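Local coordinates for protein NleG5-1 effector (Enterobacteria phage YYZ-2008, PDB 5VGC) that probably acts as a ubiquitin-protein transferase, a bacterial effector with a RING-like domain, and binds calcium ions, at residues A[112-123]-A[170-180]. The protein carries 1 engineered substitution. Numbering follows the deposited sequence. Where two conformers were deposited one is given.
Sequences NYQLEELLDKIE and KMALIHLVKTR. With CA (calcium ion), chain E.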
ATOM      1  N   ASN A 112       4.601 -11.110  -9.513  1.00 28.09           N
ATOM      2  CA  ASN A 112       5.722 -11.408 -10.419  1.00 30.65           C
ATOM      3  C   ASN A 112       6.531 -12.645  -9.999  1.00 28.44           C
ATOM      4  O   ASN A 112       7.006 -13.404 -10.839  1.00 29.41           O
ATOM      5  CB  ASN A 112       6.708 -10.229 -10.537  1.00 35.98           C
ATOM      6  CG  ASN A 112       6.067  -8.943 -11.077  1.00 43.64           C
ATOM      7  OD1 ASN A 112       4.861  -8.686 -10.950  1.00 50.00           O
ATOM      8  ND2 ASN A 112       6.890  -8.122 -11.676  1.00 46.43           N
ATOM      9  N   TYR A 113       6.700 -12.824  -8.696  1.00 26.72           N
ATOM     10  CA  TYR A 113       7.498 -13.931  -8.192  1.00 28.17           C
ATOM     11  C   TYR A 113       6.707 -15.237  -8.170  1.00 26.71           C
ATOM     12  O   TYR A 113       7.252 -16.325  -8.291  1.00 27.62           O
ATOM     13  CB  TYR A 113       8.099 -13.532  -6.832  1.00 30.62           C
ATOM     14  CG  TYR A 113       8.883 -12.215  -6.964  1.00 32.16           C
ATOM     15  CD1 TYR A 113      10.191 -12.200  -7.442  1.00 35.80           C
ATOM     16  CD2 TYR A 113       8.293 -10.986  -6.639  1.00 31.04           C
ATOM     17  CE1 TYR A 113      10.891 -11.019  -7.579  1.00 37.90           C
ATOM     18  CE2 TYR A 113       8.980  -9.797  -6.777  1.00 32.81           C
ATOM     19  CZ  TYR A 113      10.283  -9.814  -7.243  1.00 36.53           C
ATOM     20  OH  TYR A 113      10.983  -8.633  -7.381  1.00 38.85           O
ATOM     21  N   GLN A 114       5.386 -15.123  -7.997  1.00 24.93           N
ATOM     22  CA  GLN A 114       4.486 -16.297  -7.872  1.00 24.20           C
ATOM     23  C   GLN A 114       3.925 -16.804  -9.245  1.00 22.06           C
ATOM     24  O   GLN A 114       3.365 -17.929  -9.372  1.00 21.67           O
ATOM     25  CB  GLN A 114       3.311 -15.869  -7.012  1.00 25.41           C
ATOM     26  CG  GLN A 114       3.675 -15.494  -5.591  1.00 29.80           C
ATOM     27  CD  GLN A 114       2.496 -15.009  -4.785  1.00 34.98           C
ATOM     28  OE1 GLN A 114       1.396 -14.806  -5.315  1.00 49.43           O
ATOM     29  NE2 GLN A 114       2.714 -14.822  -3.489  1.00 39.46           N
ATOM     30  N   LEU A 115       4.069 -15.947 -10.239  1.00 21.90           N
ATOM     31  CA  LEU A 115       3.358 -16.134 -11.494  1.00 23.37           C
ATOM     32  C   LEU A 115       3.661 -17.454 -12.221  1.00 25.46           C
ATOM     33  O   LEU A 115       2.736 -18.192 -12.622  1.00 23.41           O
ATOM     34  CB  LEU A 115       3.622 -14.958 -12.447  1.00 24.85           C
ATOM     35  CG  LEU A 115       2.715 -14.864 -13.649  1.00 26.83           C
ATOM     36  CD1 LEU A 115       1.292 -14.490 -13.238  1.00 26.54           C
ATOM     37  CD2 LEU A 115       3.262 -13.834 -14.626  1.00 32.77           C
ATOM     38  N   GLU A 116       4.960 -17.729 -12.399  1.00 32.07           N
ATOM     39  CA  GLU A 116       5.427 -18.888 -13.174  1.00 36.90           C
ATOM     40  C   GLU A 116       4.969 -20.209 -12.530  1.00 32.78           C
ATOM     41  O   GLU A 116       4.433 -21.085 -13.226  1.00 32.21           O
ATOM     42  CB  GLU A 116       6.954 -18.846 -13.378  1.00 48.46           C
ATOM     43  CG  GLU A 116       7.405 -18.315 -14.735  1.00 70.87           C
ATOM     44  CD  GLU A 116       7.828 -19.435 -15.684  1.00112.63           C
ATOM     45  OE1 GLU A 116       6.986 -20.313 -15.976  1.00112.62           O
ATOM     46  OE2 GLU A 116       9.000 -19.443 -16.133  1.00120.97           O
ATOM     47  N   GLU A 117       5.163 -20.314 -11.219  1.00 29.94           N
ATOM     48  CA  GLU A 117       4.626 -21.406 -10.414  1.00 31.72           C
ATOM     49  C   GLU A 117       3.091 -21.597 -10.590  1.00 29.24           C
ATOM     50  O   GLU A 117       2.596 -22.727 -10.815  1.00 34.57           O
ATOM     51  CB  GLU A 117       5.021 -21.180  -8.943  1.00 38.51           C
ATOM     52  CG  GLU A 117       4.306 -22.042  -7.901  1.00 52.28           C
ATOM     53  CD  GLU A 117       5.066 -22.242  -6.602  1.00 57.63           C
ATOM     54  OE1 GLU A 117       6.287 -21.973  -6.575  1.00 67.44           O
ATOM     55  OE2 GLU A 117       4.427 -22.684  -5.618  1.00 52.54           O
ATOM     56  N   LEU A 118       2.351 -20.497 -10.512  1.00 24.40           N
ATOM     57  CA  LEU A 118       0.898 -20.529 -10.642  1.00 22.11           C
ATOM     58  C   LEU A 118       0.454 -21.005 -12.052  1.00 21.12           C
ATOM     59  O   LEU A 118      -0.427 -21.904 -12.202  1.00 21.95           O
ATOM     60  CB  LEU A 118       0.332 -19.145 -10.318  1.00 20.96           C
ATOM     61  CG  LEU A 118      -1.165 -18.922 -10.278  1.00 20.85           C
ATOM     62  CD1 LEU A 118      -1.846 -19.946  -9.395  1.00 22.48           C
ATOM     63  CD2 LEU A 118      -1.397 -17.526  -9.735  1.00 23.26           C
ATOM     64  N   LEU A 119       1.067 -20.404 -13.071  1.00 21.01           N
ATOM     65  CA  LEU A 119       0.804 -20.796 -14.454  1.00 22.38           C
ATOM     66  C   LEU A 119       1.171 -22.263 -14.712  1.00 24.50           C
ATOM     67  O   LEU A 119       0.397 -23.018 -15.355  1.00 25.50           O
ATOM     68  CB  LEU A 119       1.555 -19.880 -15.427  1.00 25.24           C
ATOM     69  CG  LEU A 119       1.034 -18.445 -15.527  1.00 25.67           C
ATOM     70  CD1 LEU A 119       1.920 -17.635 -16.441  1.00 30.68           C
ATOM     71  CD2 LEU A 119      -0.399 -18.396 -16.048  1.00 26.40           C
ATOM     72  N   ASP A 120       2.331 -22.668 -14.199  1.00 27.41           N
ATOM     73  CA  ASP A 120       2.735 -24.082 -14.270  1.00 32.92           C
ATOM     74  C   ASP A 120       1.704 -24.976 -13.598  1.00 29.78           C
ATOM     75  O   ASP A 120       1.333 -26.025 -14.167  1.00 30.48           O
ATOM     76  CB  ASP A 120       4.138 -24.329 -13.655  1.00 37.87           C
ATOM     77  CG  ASP A 120       5.275 -23.919 -14.588  1.00 45.94           C
ATOM     78  OD1 ASP A 120       5.021 -23.552 -15.757  1.00 57.74           O
ATOM     79  OD2 ASP A 120       6.447 -23.963 -14.152  1.00 66.45           O
ATOM     80  N   LYS A 121       1.228 -24.585 -12.412  1.00 26.05           N
ATOM     81  CA  LYS A 121       0.211 -25.417 -11.765  1.00 25.91           C
ATOM     82  C   LYS A 121      -1.083 -25.465 -12.565  1.00 24.84           C
ATOM     83  O   LYS A 121      -1.700 -26.546 -12.679  1.00 29.28           O
ATOM     84  CB  LYS A 121      -0.073 -25.024 -10.331  1.00 25.41           C
ATOM     85  CG  LYS A 121      -0.996 -26.016  -9.646  1.00 28.01           C
ATOM     86  CD  LYS A 121      -0.806 -26.025  -8.152  1.00 32.37           C
ATOM     87  CE  LYS A 121      -1.624 -27.143  -7.530  1.00 37.40           C
ATOM     88  NZ  LYS A 121      -1.791 -26.840  -6.073  1.00 44.22           N
ATOM     89  N   ILE A 122      -1.502 -24.333 -13.131  1.00 23.33           N
ATOM     90  CA  ILE A 122      -2.692 -24.383 -14.008  1.00 24.03           C
ATOM     91  C   ILE A 122      -2.440 -25.415 -15.122  1.00 27.05           C
ATOM     92  O   ILE A 122      -3.221 -26.396 -15.303  1.00 29.09           O
ATOM     93  CB  ILE A 122      -3.056 -22.995 -14.578  1.00 22.37           C
ATOM     94  CG1 ILE A 122      -3.689 -22.158 -13.460  1.00 22.25           C
ATOM     95  CG2 ILE A 122      -4.010 -23.115 -15.766  1.00 24.05           C
ATOM     96  CD1 ILE A 122      -3.841 -20.691 -13.786  1.00 24.67           C
ATOM     97  N   GLU A 123      -1.326 -25.192 -15.822  1.00 27.34           N
ATOM     98  CA  GLU A 123      -0.926 -26.090 -16.893  1.00 30.92           C
ATOM     99  C   GLU A 123      -0.966 -27.578 -16.473  1.00 31.42           C
ATOM    100  O   GLU A 123      -1.498 -28.422 -17.192  1.00 31.53           O
ATOM    101  CB  GLU A 123       0.465 -25.711 -17.404  1.00 35.55           C
ATOM    102  CG  GLU A 123       0.789 -26.205 -18.792  1.00 47.94           C
ATOM    103  CD  GLU A 123      -0.169 -25.677 -19.824  1.00 51.66           C
ATOM    104  OE1 GLU A 123      -0.599 -26.501 -20.657  1.00 67.65           O
ATOM    105  OE2 GLU A 123      -0.502 -24.456 -19.803  1.00 42.81           O
ATOM    106  N   LYS A 170      -9.465 -22.931 -18.918  1.00 19.26           N
ATOM    107  CA  LYS A 170      -8.031 -22.746 -18.736  1.00 17.57           C
ATOM    108  C   LYS A 170      -7.561 -21.350 -19.173  1.00 14.74           C
ATOM    109  O   LYS A 170      -6.879 -20.626 -18.406  1.00 19.94           O
ATOM    110  CB  LYS A 170      -7.296 -23.819 -19.527  1.00 17.82           C
ATOM    111  CG  LYS A 170      -5.786 -23.857 -19.335  1.00 19.48           C
ATOM    112  CD  LYS A 170      -5.184 -24.832 -20.317  1.00 23.56           C
ATOM    113  CE  LYS A 170      -3.677 -24.733 -20.259  1.00 27.49           C
ATOM    114  NZ  LYS A 170      -3.026 -25.494 -21.354  1.00 32.33           N
ATOM    115  N   MET A 171      -7.934 -20.976 -20.397  0.50 18.28           N
ATOM    116  CA  MET A 171      -7.581 -19.678 -20.970  0.50 24.17           C
ATOM    117  C   MET A 171      -8.087 -18.532 -20.087  0.50 25.77           C
ATOM    118  O   MET A 171      -7.379 -17.519 -19.902  0.50 25.59           O
ATOM    119  CB  MET A 171      -8.134 -19.537 -22.405  0.50 29.90           C
ATOM    120  CG  MET A 171      -7.554 -20.516 -23.436  0.50 44.84           C
ATOM    121  SD  MET A 171      -8.213 -20.477 -25.142  0.50 48.09           S
ATOM    122  CE  MET A 171      -9.777 -21.323 -24.928  0.50 36.84           C
ATOM    123  N   ALA A 172      -9.299 -18.700 -19.537  1.00 23.21           N
ATOM    124  CA  ALA A 172      -9.891 -17.707 -18.644  1.00 20.59           C
ATOM    125  C   ALA A 172      -9.084 -17.613 -17.362  1.00 24.78           C
ATOM    126  O   ALA A 172      -8.777 -16.514 -16.900  1.00 20.74           O
ATOM    127  CB  ALA A 172     -11.332 -18.050 -18.331  1.00 25.22           C
ATOM    128  N   LEU A 173      -8.733 -18.768 -16.793  1.00 17.17           N
ATOM    129  CA  LEU A 173      -7.907 -18.755 -15.573  1.00 14.31           C
ATOM    130  C   LEU A 173      -6.531 -18.074 -15.805  1.00 12.39           C
ATOM    131  O   LEU A 173      -6.065 -17.233 -14.989  1.00 11.79           O
ATOM    132  CB  LEU A 173      -7.723 -20.177 -15.028  1.00 14.87           C
ATOM    133  CG  LEU A 173      -7.715 -20.309 -13.510  1.00 24.75           C
ATOM    134  CD1 LEU A 173      -9.006 -19.749 -12.923  1.00 32.18           C
ATOM    135  CD2 LEU A 173      -7.525 -21.775 -13.154  1.00 29.44           C
ATOM    136  N   ILE A 174      -5.906 -18.438 -16.932  1.00 12.99           N
ATOM    137  CA  ILE A 174      -4.674 -17.774 -17.355  1.00 13.75           C
ATOM    138  C   ILE A 174      -4.850 -16.239 -17.464  1.00 15.01           C
ATOM    139  O   ILE A 174      -3.978 -15.457 -16.986  1.00 15.70           O
ATOM    140  CB  ILE A 174      -4.119 -18.379 -18.647  1.00 15.88           C
ATOM    141  CG1 ILE A 174      -3.558 -19.780 -18.321  1.00 16.65           C
ATOM    142  CG2 ILE A 174      -3.009 -17.472 -19.241  1.00 17.98           C
ATOM    143  CD1 ILE A 174      -3.203 -20.624 -19.528  1.00 19.16           C
ATOM    144  N   HIS A 175      -5.960 -15.813 -18.064  0.50 13.40           N
ATOM    145  CA  HIS A 175      -6.302 -14.397 -18.150  0.50 13.24           C
ATOM    146  C   HIS A 175      -6.501 -13.755 -16.774  0.50 14.66           C
ATOM    147  O   HIS A 175      -6.013 -12.645 -16.540  0.50 17.70           O
ATOM    148  CB  HIS A 175      -7.547 -14.203 -19.004  0.50 12.95           C
ATOM    149  CG  HIS A 175      -7.976 -12.779 -19.140  0.50 13.74           C
ATOM    150  ND1 HIS A 175      -9.046 -12.257 -18.446  0.50 13.33           N
ATOM    151  CD2 HIS A 175      -7.495 -11.773 -19.906  0.50 16.01           C
ATOM    152  CE1 HIS A 175      -9.202 -10.986 -18.773  0.50 16.07           C
ATOM    153  NE2 HIS A 175      -8.276 -10.669 -19.661  0.50 17.79           N
ATOM    154  N   LEU A 176      -7.201 -14.437 -15.869  1.00 11.91           N
ATOM    155  CA  LEU A 176      -7.410 -13.911 -14.510  1.00 13.29           C
ATOM    156  C   LEU A 176      -6.085 -13.756 -13.774  1.00 18.01           C
ATOM    157  O   LEU A 176      -5.849 -12.701 -13.125  1.00 23.43           O
ATOM    158  CB  LEU A 176      -8.322 -14.802 -13.664  1.00 11.76           C
ATOM    159  CG  LEU A 176      -9.780 -14.928 -14.084  1.00 10.93           C
ATOM    160  CD1 LEU A 176     -10.494 -15.963 -13.223  1.00 12.85           C
ATOM    161  CD2 LEU A 176     -10.504 -13.614 -14.028  1.00 12.07           C
ATOM    162  N   VAL A 177      -5.237 -14.789 -13.870  1.00 13.59           N
ATOM    163  CA  VAL A 177      -3.951 -14.750 -13.166  1.00 16.14           C
ATOM    164  C   VAL A 177      -3.024 -13.678 -13.777  1.00 14.80           C
ATOM    165  O   VAL A 177      -2.483 -12.820 -13.044  1.00 14.59           O
ATOM    166  CB  VAL A 177      -3.281 -16.147 -13.139  1.00 26.28           C
ATOM    167  CG1 VAL A 177      -1.825 -16.076 -12.672  1.00 47.17           C
ATOM    168  CG2 VAL A 177      -4.076 -17.071 -12.249  1.00 23.40           C
ATOM    169  N   LYS A 178      -2.862 -13.699 -15.105  1.00 13.79           N
ATOM    170  CA  LYS A 178      -1.986 -12.722 -15.764  1.00 12.10           C
ATOM    171  C   LYS A 178      -2.393 -11.262 -15.563  1.00 11.15           C
ATOM    172  O   LYS A 178      -1.537 -10.386 -15.515  1.00 11.11           O
ATOM    173  CB  LYS A 178      -1.839 -13.036 -17.238  1.00 13.56           C
ATOM    174  CG  LYS A 178      -0.971 -14.274 -17.517  1.00 15.83           C
ATOM    175  CD  LYS A 178      -0.795 -14.416 -19.014  1.00 18.55           C
ATOM    176  CE  LYS A 178       0.099 -15.552 -19.431  1.00 22.23           C
ATOM    177  NZ  LYS A 178       0.250 -15.484 -20.912  1.00 24.92           N
ATOM    178  N   THR A 179      -3.691 -10.995 -15.436  1.00 10.78           N
ATOM    179  CA  THR A 179      -4.174  -9.651 -15.131  1.00  9.86           C
ATOM    180  C   THR A 179      -4.253  -9.407 -13.624  1.00  9.20           C
ATOM    181  O   THR A 179      -4.752  -8.367 -13.213  1.00  9.00           O
ATOM    182  CB  THR A 179      -5.558  -9.360 -15.770  1.00 11.85           C
ATOM    183  OG1 THR A 179      -6.554 -10.234 -15.225  1.00 12.83           O
ATOM    184  CG2 THR A 179      -5.511  -9.510 -17.292  1.00 15.77           C
ATOM    185  N   ARG A 180      -3.771 -10.341 -12.787  1.00  9.33           N
ATOM    186  CA  ARG A 180      -3.829 -10.163 -11.330  1.00  8.88           C
ATOM    187  C   ARG A 180      -5.273  -9.869 -10.840  1.00  9.40           C
ATOM    188  O   ARG A 180      -5.479  -9.175  -9.828  1.00  9.02           O
ATOM    189  CB  ARG A 180      -2.843  -9.042 -10.886  1.00  9.33           C
ATOM    190  CG  ARG A 180      -1.375  -9.448 -10.826  1.00  9.73           C
ATOM    191  CD  ARG A 180      -0.716  -9.558 -12.195  1.00 10.48           C
ATOM    192  NE  ARG A 180       0.728  -9.818 -12.076  1.00 13.00           N
ATOM    193  CZ  ARG A 180       1.567  -9.965 -13.105  1.00 14.51           C
ATOM    194  NH1 ARG A 180       1.122  -9.895 -14.358  1.00 18.46           N
ATOM    195  NH2 ARG A 180       2.860 -10.191 -12.883  1.00 16.84           N
TER
HETATM  196 CA    CA E 303      -5.518  -7.749  -7.830  1.00 44.54          CA
HETATM  197  O   HOH W   1      -6.319  -9.592  -6.648  1.00 21.60           O
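The guanidinium of Arg180 meets Asn112 with its plane turned 62° from the amide. Asn112 N lies at its edge, in plane, while Asn112 OD1 and Leu115 CD2 approach obliquely. Arg180 NH2 makes a weak, bent bond to Asn112 OD1 (3.2 Å). Stronger holds fix the group: Arg180 NE bonds to Ser111 OG, and Arg180 NH1 to Lys178 O (2.9 Å). A long, bent side chain suits this place because it carries the guanidinium from the helix end across to Ser111 and Asn112. With positive phi, Arg180 is the C-prime residue of the Schellman motif ending helix 170-178, and Arg180 O binds a calcium ion at 2.5 Å.

Segments 112-123 and 170-178 run antiparallel (171°), their axes 10.6 Å apart at closest approach, within the NleG effector family region, grouped with RING domains; branched aliphatic knobs fit holes from both sides. Compact Val177 enters among Leu115, Leu118, Leu119 and Ile122. Its CG1, anti to the backbone N (chi1 168°), meets Leu118 CD2 nearly tip to tip and Leu115 CD1 alongside. Ile122 returns the fit among Lys170, Leu173, Ile174 and Val177, its CD1 reaching Leu173 CG at 3.9 Å; Val154 of strand 152-157 also packs on Ile122. Leu119 crosses Ile174 at a right angle.

Beyond these apolar rows a long charged chain suits the place: extended Lys170 lays its CG on Ile122 CG2, and Lys170 NZ forms a salt bridge with Glu123 OE1 (2.7 Å), on the syn side but tilted out of the carboxylate plane.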